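Local coordinates for Tlr1174 protein (Synechococcus elongatus, PDB 2OZT) that catalyses the metal-dependent loss of water from SHCHC to give 2-succinylbenzoate, a step on the way to phylloquinone, at residues P109-L114 against K163-A168; F135-G140 against E145-I150. All blocks are in the same frame, centred on the assembly; numbering follows the deposited sequence.

How the contacts relate
Entering the barrel domain from the N-terminal side, the chain first lays down 109-114, whose end forms strand 112-114. It then runs through helix 120-129 into strand 134-138, the start of contact 2. That contact closes a short loop at once, when 145-150 of helix 144-157 folds back on 135-140. Only afterwards does strand 163-167 arrive and shut the longer loop of contact 1, so contact 2 lies wholly within the span of contact 1 and the two do not cross. Strand 134-138 sits between the two strands of contact 1, bonded to both: Ala-112 O lies 2.8 Å from Lys-136 N, and Phe-135 O 2.8 Å from Arg-165 N.

Contact 1: P109-L114 against K163-A168; sequences PICALL and KLRLDA. With NA (sodium ion), chain D; PO4 (phosphate ion), chain B.
Cys-111 holds its SG anti to the backbone N (chi1 179°), and Arg-165 sends CG anti to its carbonyl carbon (chi1 -60°) and then runs extended to NE, which brings guanidinium and thiol together inside the barrel of this enolase-superfamily enzyme. The segments lie on strands 112-114 and 163-167 of the parallel sheet, with strand 134-138 between them, so they meet through side chains alone. Cys-111 CB approaches the guanidinium obliquely, 3.6 Å from Arg-165 NH1, and Cys-111 SG lies 3.7 Å from the same nitrogen. All three nitrogens also have polar partners elsewhere; NE forms a salt bridge with Glu-193 and NH2 bonds to the carbonyl of Ala-295. The phosphate, probably from the crystallisation liquor, comes in at the edge of the guanidinium, in its plane, and is also bound by His-294, Ala-295 and Thr-134. Away from these charges, Leu-114 CD1 meets Leu-164 CD1 at 4.3 Å, a light apolar touch between residues packed against helices 120-129 and 144-157 respectively. Farther along the second strand, Asp-167 gives OD1 to the sodium ion at 2.5 Å, at the site shared with Asp-221 and Glu-222; the same carboxylate is a magnesium ligand of the enzyme. Back at the phosphate, Arg-165 NH2 donates to phosphate O2 at 2.7 Å, with an N-H...O angle of 149°.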
ATOM      1  N   PRO A 109     -13.396  -2.761  -5.447  1.00 17.03           N
ATOM      2  CA  PRO A 109     -13.085  -1.685  -6.394  1.00 16.41           C
ATOM      3  C   PRO A 109     -11.613  -1.309  -6.296  1.00 16.03           C
ATOM      4  O   PRO A 109     -11.064  -1.269  -5.166  1.00 14.87           O
ATOM      5  CB  PRO A 109     -13.930  -0.517  -5.892  1.00 17.21           C
ATOM      6  CG  PRO A 109     -15.115  -1.172  -5.238  1.00 18.92           C
ATOM      7  CD  PRO A 109     -14.503  -2.382  -4.542  1.00 17.56           C
ATOM      8  N   ILE A 110     -11.018  -0.990  -7.447  1.00 14.51           N
ATOM      9  CA  ILE A 110      -9.592  -0.672  -7.542  1.00 15.09           C
ATOM     10  C   ILE A 110      -9.425   0.745  -8.078  1.00 13.75           C
ATOM     11  O   ILE A 110     -10.130   1.134  -9.003  1.00 16.54           O
ATOM     12  CB  ILE A 110      -8.877  -1.622  -8.534  1.00 15.17           C
ATOM     13  CG1 ILE A 110      -9.062  -3.091  -8.131  1.00 17.53           C
ATOM     14  CG2 ILE A 110      -7.371  -1.275  -8.665  1.00 17.99           C
ATOM     15  CD1 ILE A 110      -8.438  -3.421  -6.765  1.00 20.82           C
ATOM     16  N   CYS A 111      -8.508   1.511  -7.501  1.00 12.41           N
ATOM     17  CA  CYS A 111      -8.240   2.894  -7.979  1.00 12.72           C
ATOM     18  C   CYS A 111      -7.384   2.853  -9.221  1.00 13.62           C
ATOM     19  O   CYS A 111      -6.376   2.129  -9.286  1.00 15.09           O
ATOM     20  CB  CYS A 111      -7.508   3.616  -6.860  1.00 11.72           C
ATOM     21  SG  CYS A 111      -7.081   5.299  -7.253  1.00 15.52           S
ATOM     22  N   ALA A 112      -7.782   3.625 -10.229  1.00 13.70           N
ATOM     23  CA  ALA A 112      -7.033   3.680 -11.481  1.00 14.00           C
ATOM     24  C   ALA A 112      -6.033   4.835 -11.413  1.00 14.23           C
ATOM     25  O   ALA A 112      -6.355   5.918 -10.934  1.00 16.93           O
ATOM     26  CB  ALA A 112      -8.000   3.886 -12.650  1.00 15.05           C
ATOM     27  N   LEU A 113      -4.837   4.618 -11.928  1.00 14.02           N
ATOM     28  CA  LEU A 113      -3.816   5.673 -11.952  1.00 14.95           C
ATOM     29  C   LEU A 113      -3.929   6.508 -13.212  1.00 15.10           C
ATOM     30  O   LEU A 113      -4.268   6.018 -14.290  1.00 15.73           O
ATOM     31  CB  LEU A 113      -2.406   5.058 -11.834  1.00 16.55           C
ATOM     32  CG  LEU A 113      -2.186   4.215 -10.583  1.00 20.12           C
ATOM     33  CD1 LEU A 113      -0.737   3.712 -10.539  1.00 22.47           C
ATOM     34  CD2 LEU A 113      -2.531   4.960  -9.283  1.00 24.36           C
ATOM     35  N   LEU A 114      -3.593   7.786 -13.055  1.00 13.54           N
ATOM     36  CA  LEU A 114      -3.465   8.739 -14.149  1.00 14.31           C
ATOM     37  C   LEU A 114      -2.076   9.369 -14.093  1.00 14.25           C
ATOM     38  O   LEU A 114      -1.608   9.817 -13.035  1.00 15.14           O
ATOM     39  CB  LEU A 114      -4.521   9.828 -14.035  1.00 14.16           C
ATOM     40  CG  LEU A 114      -5.983   9.373 -13.986  1.00 13.77           C
ATOM     41  CD1 LEU A 114      -6.920  10.553 -13.709  1.00 13.36           C
ATOM     42  CD2 LEU A 114      -6.307   8.782 -15.351  1.00 15.42           C
ATOM     43  N   LYS A 163     -14.432   9.881  -8.592  1.00 15.57           N
ATOM     44  CA  LYS A 163     -13.696  10.396  -7.421  1.00 15.61           C
ATOM     45  C   LYS A 163     -12.233  10.507  -7.799  1.00 15.38           C
ATOM     46  O   LYS A 163     -11.733   9.699  -8.554  1.00 14.27           O
ATOM     47  CB  LYS A 163     -13.839   9.448  -6.228  1.00 16.99           C
ATOM     48  CG  LYS A 163     -15.261   9.430  -5.603  1.00 20.37           C
ATOM     49  CD  LYS A 163     -15.531  10.763  -4.848  1.00 29.75           C
ATOM     50  CE  LYS A 163     -16.923  10.768  -4.195  1.00 32.55           C
ATOM     51  NZ  LYS A 163     -16.987   9.951  -2.941  1.00 36.40           N
ATOM     52  N   LEU A 164     -11.539  11.544  -7.307  1.00 13.66           N
ATOM     53  CA  LEU A 164     -10.165  11.797  -7.714  1.00 13.90           C
ATOM     54  C   LEU A 164      -9.278  12.088  -6.499  1.00 14.60           C
ATOM     55  O   LEU A 164      -9.651  12.893  -5.637  1.00 14.85           O
ATOM     56  CB  LEU A 164     -10.191  13.016  -8.664  1.00 14.82           C
ATOM     57  CG  LEU A 164      -8.819  13.438  -9.131  1.00 15.06           C
ATOM     58  CD1 LEU A 164      -8.096  12.330  -9.947  1.00 15.47           C
ATOM     59  CD2 LEU A 164      -9.013  14.752  -9.925  1.00 17.89           C
ATOM     60  N   ARG A 165      -8.162  11.370  -6.418  1.00 12.57           N
ATOM     61  CA  ARG A 165      -7.113  11.576  -5.412  1.00 13.34           C
ATOM     62  C   ARG A 165      -5.955  12.289  -6.081  1.00 13.84           C
ATOM     63  O   ARG A 165      -5.640  11.977  -7.248  1.00 14.65           O
ATOM     64  CB  ARG A 165      -6.651  10.194  -4.880  1.00 13.37           C
ATOM     65  CG  ARG A 165      -7.755   9.358  -4.229  1.00 14.14           C
ATOM     66  CD  ARG A 165      -7.368   7.910  -4.163  1.00 14.21           C
ATOM     67  NE  ARG A 165      -8.487   7.179  -3.568  1.00 13.43           N
ATOM     68  CZ  ARG A 165      -8.462   5.863  -3.287  1.00 12.69           C
ATOM     69  NH1 ARG A 165      -7.379   5.123  -3.548  1.00 13.92           N
ATOM     70  NH2 ARG A 165      -9.551   5.298  -2.745  1.00 14.85           N
ATOM     71  N   LEU A 166      -5.343  13.253  -5.395  1.00 13.18           N
ATOM     72  CA  LEU A 166      -4.185  13.944  -5.967  1.00 13.70           C
ATOM     73  C   LEU A 166      -2.952  13.531  -5.182  1.00 14.28           C
ATOM     74  O   LEU A 166      -2.890  13.803  -3.982  1.00 16.17           O
ATOM     75  CB  LEU A 166      -4.357  15.453  -5.866  1.00 13.79           C
ATOM     76  CG  LEU A 166      -5.622  15.971  -6.532  1.00 14.31           C
ATOM     77  CD1 LEU A 166      -5.731  17.509  -6.286  1.00 18.41           C
ATOM     78  CD2 LEU A 166      -5.654  15.622  -8.003  1.00 14.71           C
ATOM     79  N   ASP A 167      -1.960  12.931  -5.822  1.00 13.44           N
ATOM     80  CA  ASP A 167      -0.814  12.433  -5.090  1.00 14.65           C
ATOM     81  C   ASP A 167       0.410  13.293  -5.352  1.00 14.88           C
ATOM     82  O   ASP A 167       0.978  13.231  -6.442  1.00 13.36           O
ATOM     83  CB  ASP A 167      -0.554  10.980  -5.501  1.00 15.84           C
ATOM     84  CG  ASP A 167       0.412  10.274  -4.575  1.00 16.59           C
ATOM     85  OD1 ASP A 167       0.969  10.890  -3.614  1.00 16.48           O
ATOM     86  OD2 ASP A 167       0.657   9.046  -4.757  1.00 18.68           O
ATOM     87  N   ALA A 168       0.823  14.035  -4.325  1.00 13.94           N
ATOM     88  CA  ALA A 168       2.014  14.844  -4.455  1.00 14.74           C
ATOM     89  C   ALA A 168       3.313  14.124  -4.119  1.00 14.44           C
ATOM     90  O   ALA A 168       4.417  14.652  -4.411  1.00 15.48           O
ATOM     91  CB  ALA A 168       1.876  16.092  -3.605  1.00 16.07           C
TER
HETATM   92 NA    NA D 701       1.996   9.526  -1.748  1.00 25.98          NA
HETATM   93  P   PO4 B 601     -13.473   5.818  -2.853  1.00 26.40           P
HETATM   94  O1  PO4 B 601     -13.423   4.569  -3.676  1.00 27.63           O
HETATM   95  O2  PO4 B 601     -12.121   5.959  -2.245  1.00 25.75           O
HETATM   96  O3  PO4 B 601     -13.737   6.991  -3.799  1.00 27.11           O
HETATM   97  O4  PO4 B 601     -14.480   5.998  -1.733  1.00 25.55           O

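Contact 2: F135-G140 against E145-I150; sequences FKWKVG and EEEQAI
This is a strand-to-helix contact within one beta-alpha-beta unit of the barrel: the C-terminal end of strand 134-138 and the turn after it meet the early part of helix 144-157, which runs back at 154° to the strand. Trp-137 and Glu-147 carry most of it. With CG anti to the backbone N (chi1 179°), the Trp-137 ring reaches out to the helix and presents its edge to the backbone: Glu-147 O lies in the ring plane, 3.4 Å from Trp-137 CH2. Ile-150 crosses the indole at about a right angle and brings CG2 to within 3.7 Å of Trp-137 CZ2. One face of the same ring is covered by Val-139 CG1, 3.6 Å above its plane and offset toward the rim.

Beyond the indole, the Glu-147 side chain, extended past CG, carries its carboxylate back to the turn. OE1 uses its syn lone pair to accept the N-H of Gly-140 at 2.9 Å and 160°, while packing against Val-139 CB at 3.4 Å. OE2 takes the backbone N-H groups of Val-141 and Met-142, and a water donates both to it and to Lys-138 O, 2.7 Å from each. The carboxylate thus gathers the loop joining strand to helix, just after Lys-138, the predicted proton donor, whose side chain leads away from the helix. Were Glu-147 replaced by an alanine, the N-H groups of Gly-140, Val-141 and Met-142 would probably be left without their shared acceptor, and the turn would be freer to move.

Beyond the helix, Trp-137 also packs on Ala-120 of helix 120-129, on Leu-114 of strand 112-114 and on Leu-164 and Leu-166 of strand 163-167, filling the layer between the sheet and its outer helices.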
ATOM      1  N   PHE A 135      -9.854   7.523  -9.134  1.00 11.97           N
ATOM      2  CA  PHE A 135      -8.599   7.743  -9.839  1.00 11.65           C
ATOM      3  C   PHE A 135      -7.594   8.399  -8.920  1.00 11.09           C
ATOM      4  O   PHE A 135      -7.991   9.111  -8.000  1.00 12.63           O
ATOM      5  CB  PHE A 135      -8.845   8.713 -11.020  1.00 12.42           C
ATOM      6  CG  PHE A 135      -9.789   8.140 -12.042  1.00 11.59           C
ATOM      7  CD1 PHE A 135      -9.310   7.365 -13.070  1.00 11.76           C
ATOM      8  CD2 PHE A 135     -11.150   8.339 -11.917  1.00 13.11           C
ATOM      9  CE1 PHE A 135     -10.180   6.793 -14.002  1.00 12.60           C
ATOM     10  CE2 PHE A 135     -12.039   7.777 -12.861  1.00 14.71           C
ATOM     11  CZ  PHE A 135     -11.541   6.967 -13.877  1.00 12.11           C
ATOM     12  N   LYS A 136      -6.321   8.185  -9.209  1.00 12.13           N
ATOM     13  CA  LYS A 136      -5.255   8.924  -8.486  1.00 13.51           C
ATOM     14  C   LYS A 136      -4.327   9.509  -9.511  1.00 13.20           C
ATOM     15  O   LYS A 136      -3.794   8.782 -10.350  1.00 13.80           O
ATOM     16  CB  LYS A 136      -4.469   7.990  -7.553  1.00 14.89           C
ATOM     17  CG  LYS A 136      -3.392   8.788  -6.732  1.00 17.74           C
ATOM     18  CD  LYS A 136      -2.691   7.913  -5.667  1.00 22.85           C
ATOM     19  CE  LYS A 136      -1.690   6.971  -6.284  1.00 26.11           C
ATOM     20  NZ  LYS A 136      -0.663   6.404  -5.335  1.00 31.45           N
ATOM     21  N   TRP A 137      -4.179  10.839  -9.482  1.00 13.85           N
ATOM     22  CA  TRP A 137      -3.343  11.543 -10.458  1.00 14.87           C
ATOM     23  C   TRP A 137      -2.121  12.116  -9.751  1.00 13.89           C
ATOM     24  O   TRP A 137      -2.237  12.686  -8.658  1.00 14.87           O
ATOM     25  CB  TRP A 137      -4.163  12.692 -11.067  1.00 13.89           C
ATOM     26  CG  TRP A 137      -3.419  13.546 -12.095  1.00 14.82           C
ATOM     27  CD1 TRP A 137      -2.581  13.100 -13.077  1.00 14.60           C
ATOM     28  CD2 TRP A 137      -3.482  14.965 -12.217  1.00 16.88           C
ATOM     29  NE1 TRP A 137      -2.096  14.178 -13.803  1.00 16.37           N
ATOM     30  CE2 TRP A 137      -2.626  15.327 -13.284  1.00 15.11           C
ATOM     31  CE3 TRP A 137      -4.167  15.975 -11.518  1.00 17.05           C
ATOM     32  CZ2 TRP A 137      -2.448  16.667 -13.696  1.00 17.85           C
ATOM     33  CZ3 TRP A 137      -3.967  17.319 -11.921  1.00 15.64           C
ATOM     34  CH2 TRP A 137      -3.113  17.641 -13.005  1.00 16.87           C
ATOM     35  N   LYS A 138      -0.962  11.947 -10.370  1.00 15.33           N
ATOM     36  CA  LYS A 138       0.302  12.448  -9.838  1.00 16.76           C
ATOM     37  C   LYS A 138       0.421  13.930 -10.085  1.00 16.46           C
ATOM     38  O   LYS A 138       0.261  14.390 -11.226  1.00 17.97           O
ATOM     39  CB  LYS A 138       1.454  11.700 -10.530  1.00 18.59           C
ATOM     40  CG  LYS A 138       2.810  11.899  -9.900  1.00 20.83           C
ATOM     41  CD  LYS A 138       3.866  11.093 -10.647  1.00 26.57           C
ATOM     42  CE  LYS A 138       5.161  11.045  -9.861  1.00 29.97           C
ATOM     43  NZ  LYS A 138       6.133  10.177 -10.613  1.00 32.17           N
ATOM     44  N   VAL A 139       0.668  14.661  -8.989  1.00 15.08           N
ATOM     45  CA  VAL A 139       0.907  16.111  -9.044  1.00 15.66           C
ATOM     46  C   VAL A 139       2.256  16.446  -8.402  1.00 16.72           C
ATOM     47  O   VAL A 139       2.970  15.586  -7.863  1.00 17.44           O
ATOM     48  CB  VAL A 139      -0.237  16.924  -8.417  1.00 15.10           C
ATOM     49  CG1 VAL A 139      -1.533  16.701  -9.165  1.00 17.10           C
ATOM     50  CG2 VAL A 139      -0.448  16.492  -6.951  1.00 16.47           C
ATOM     51  N   GLY A 140       2.624  17.723  -8.508  1.00 16.71           N
ATOM     52  CA  GLY A 140       3.968  18.138  -8.072  1.00 16.14           C
ATOM     53  C   GLY A 140       5.062  17.860  -9.082  1.00 18.09           C
ATOM     54  O   GLY A 140       6.254  17.887  -8.714  1.00 19.16           O
ATOM     55  N   GLU A 145       0.515  26.036 -11.616  1.00 22.01           N
ATOM     56  CA  GLU A 145      -0.472  26.656 -12.464  1.00 23.67           C
ATOM     57  C   GLU A 145      -0.830  25.752 -13.630  1.00 21.89           C
ATOM     58  O   GLU A 145      -1.993  25.697 -14.019  1.00 22.70           O
ATOM     59  CB  GLU A 145       0.038  27.996 -12.990  1.00 24.37           C
ATOM     60  CG  GLU A 145       0.185  29.068 -11.920  1.00 29.51           C
ATOM     61  CD  GLU A 145       1.233  28.757 -10.841  1.00 34.67           C
ATOM     62  OE1 GLU A 145       2.303  28.136 -11.136  1.00 33.40           O
ATOM     63  OE2 GLU A 145       0.961  29.146  -9.673  1.00 38.11           O
ATOM     64  N   GLU A 146       0.158  25.032 -14.150  1.00 21.74           N
ATOM     65  CA  GLU A 146      -0.092  24.104 -15.258  1.00 21.59           C
ATOM     66  C   GLU A 146      -0.968  22.931 -14.793  1.00 20.73           C
ATOM     67  O   GLU A 146      -1.925  22.552 -15.468  1.00 20.59           O
ATOM     68  CB  GLU A 146       1.206  23.563 -15.813  1.00 23.13           C
ATOM     69  CG  GLU A 146       1.991  24.567 -16.659  1.00 26.54           C
ATOM     70  CD  GLU A 146       3.357  24.022 -16.983  1.00 29.37           C
ATOM     71  OE1 GLU A 146       4.248  24.070 -16.110  1.00 33.64           O
ATOM     72  OE2 GLU A 146       3.534  23.507 -18.105  1.00 31.92           O
ATOM     73  N   GLU A 147      -0.636  22.401 -13.621  1.00 19.07           N
ATOM     74  CA  GLU A 147      -1.436  21.294 -13.075  1.00 17.54           C
ATOM     75  C   GLU A 147      -2.844  21.735 -12.715  1.00 17.85           C
ATOM     76  O   GLU A 147      -3.795  20.984 -12.890  1.00 16.95           O
ATOM     77  CB  GLU A 147      -0.701  20.624 -11.897  1.00 17.56           C
ATOM     78  CG  GLU A 147       0.517  19.870 -12.400  1.00 16.94           C
ATOM     79  CD  GLU A 147       1.342  19.191 -11.310  1.00 15.28           C
ATOM     80  OE1 GLU A 147       1.120  19.535 -10.125  1.00 15.68           O
ATOM     81  OE2 GLU A 147       2.223  18.381 -11.676  1.00 17.74           O
ATOM     82  N   GLN A 148      -3.009  22.975 -12.232  1.00 17.25           N
ATOM     83  CA  GLN A 148      -4.318  23.463 -11.905  1.00 18.59           C
ATOM     84  C   GLN A 148      -5.192  23.617 -13.155  1.00 18.45           C
ATOM     85  O   GLN A 148      -6.371  23.351 -13.129  1.00 18.89           O
ATOM     86  CB  GLN A 148      -4.224  24.759 -11.084  1.00 18.79           C
ATOM     87  CG  GLN A 148      -3.828  24.455  -9.652  1.00 19.69           C
ATOM     88  CD  GLN A 148      -3.186  25.619  -8.906  1.00 24.76           C
ATOM     89  OE1 GLN A 148      -3.152  26.743  -9.394  1.00 24.90           O
ATOM     90  NE2 GLN A 148      -2.679  25.339  -7.699  1.00 23.49           N
ATOM     91  N   ALA A 149      -4.585  24.040 -14.259  1.00 19.99           N
ATOM     92  CA  ALA A 149      -5.325  24.125 -15.520  1.00 19.50           C
ATOM     93  C   ALA A 149      -5.771  22.777 -16.051  1.00 18.69           C
ATOM     94  O   ALA A 149      -6.927  22.619 -16.464  1.00 19.41           O
ATOM     95  CB  ALA A 149      -4.523  24.894 -16.556  1.00 20.53           C
ATOM     96  N   ILE A 150      -4.879  21.780 -15.926  1.00 18.03           N
ATOM     97  CA  ILE A 150      -5.231  20.394 -16.296  1.00 17.38           C
ATOM     98  C   ILE A 150      -6.328  19.901 -15.356  1.00 16.26           C
ATOM     99  O   ILE A 150      -7.311  19.276 -15.786  1.00 16.36           O
ATOM    100  CB  ILE A 150      -4.026  19.484 -16.246  1.00 16.99           C
ATOM    101  CG1 ILE A 150      -2.995  19.911 -17.302  1.00 17.42           C
ATOM    102  CG2 ILE A 150      -4.465  18.030 -16.490  1.00 17.55           C
ATOM    103  CD1 ILE A 150      -1.633  19.346 -17.051  1.00 19.02           C
TER
HETATM  104  O   HOH W   1       1.111  16.259 -13.012  1.00 18.87           O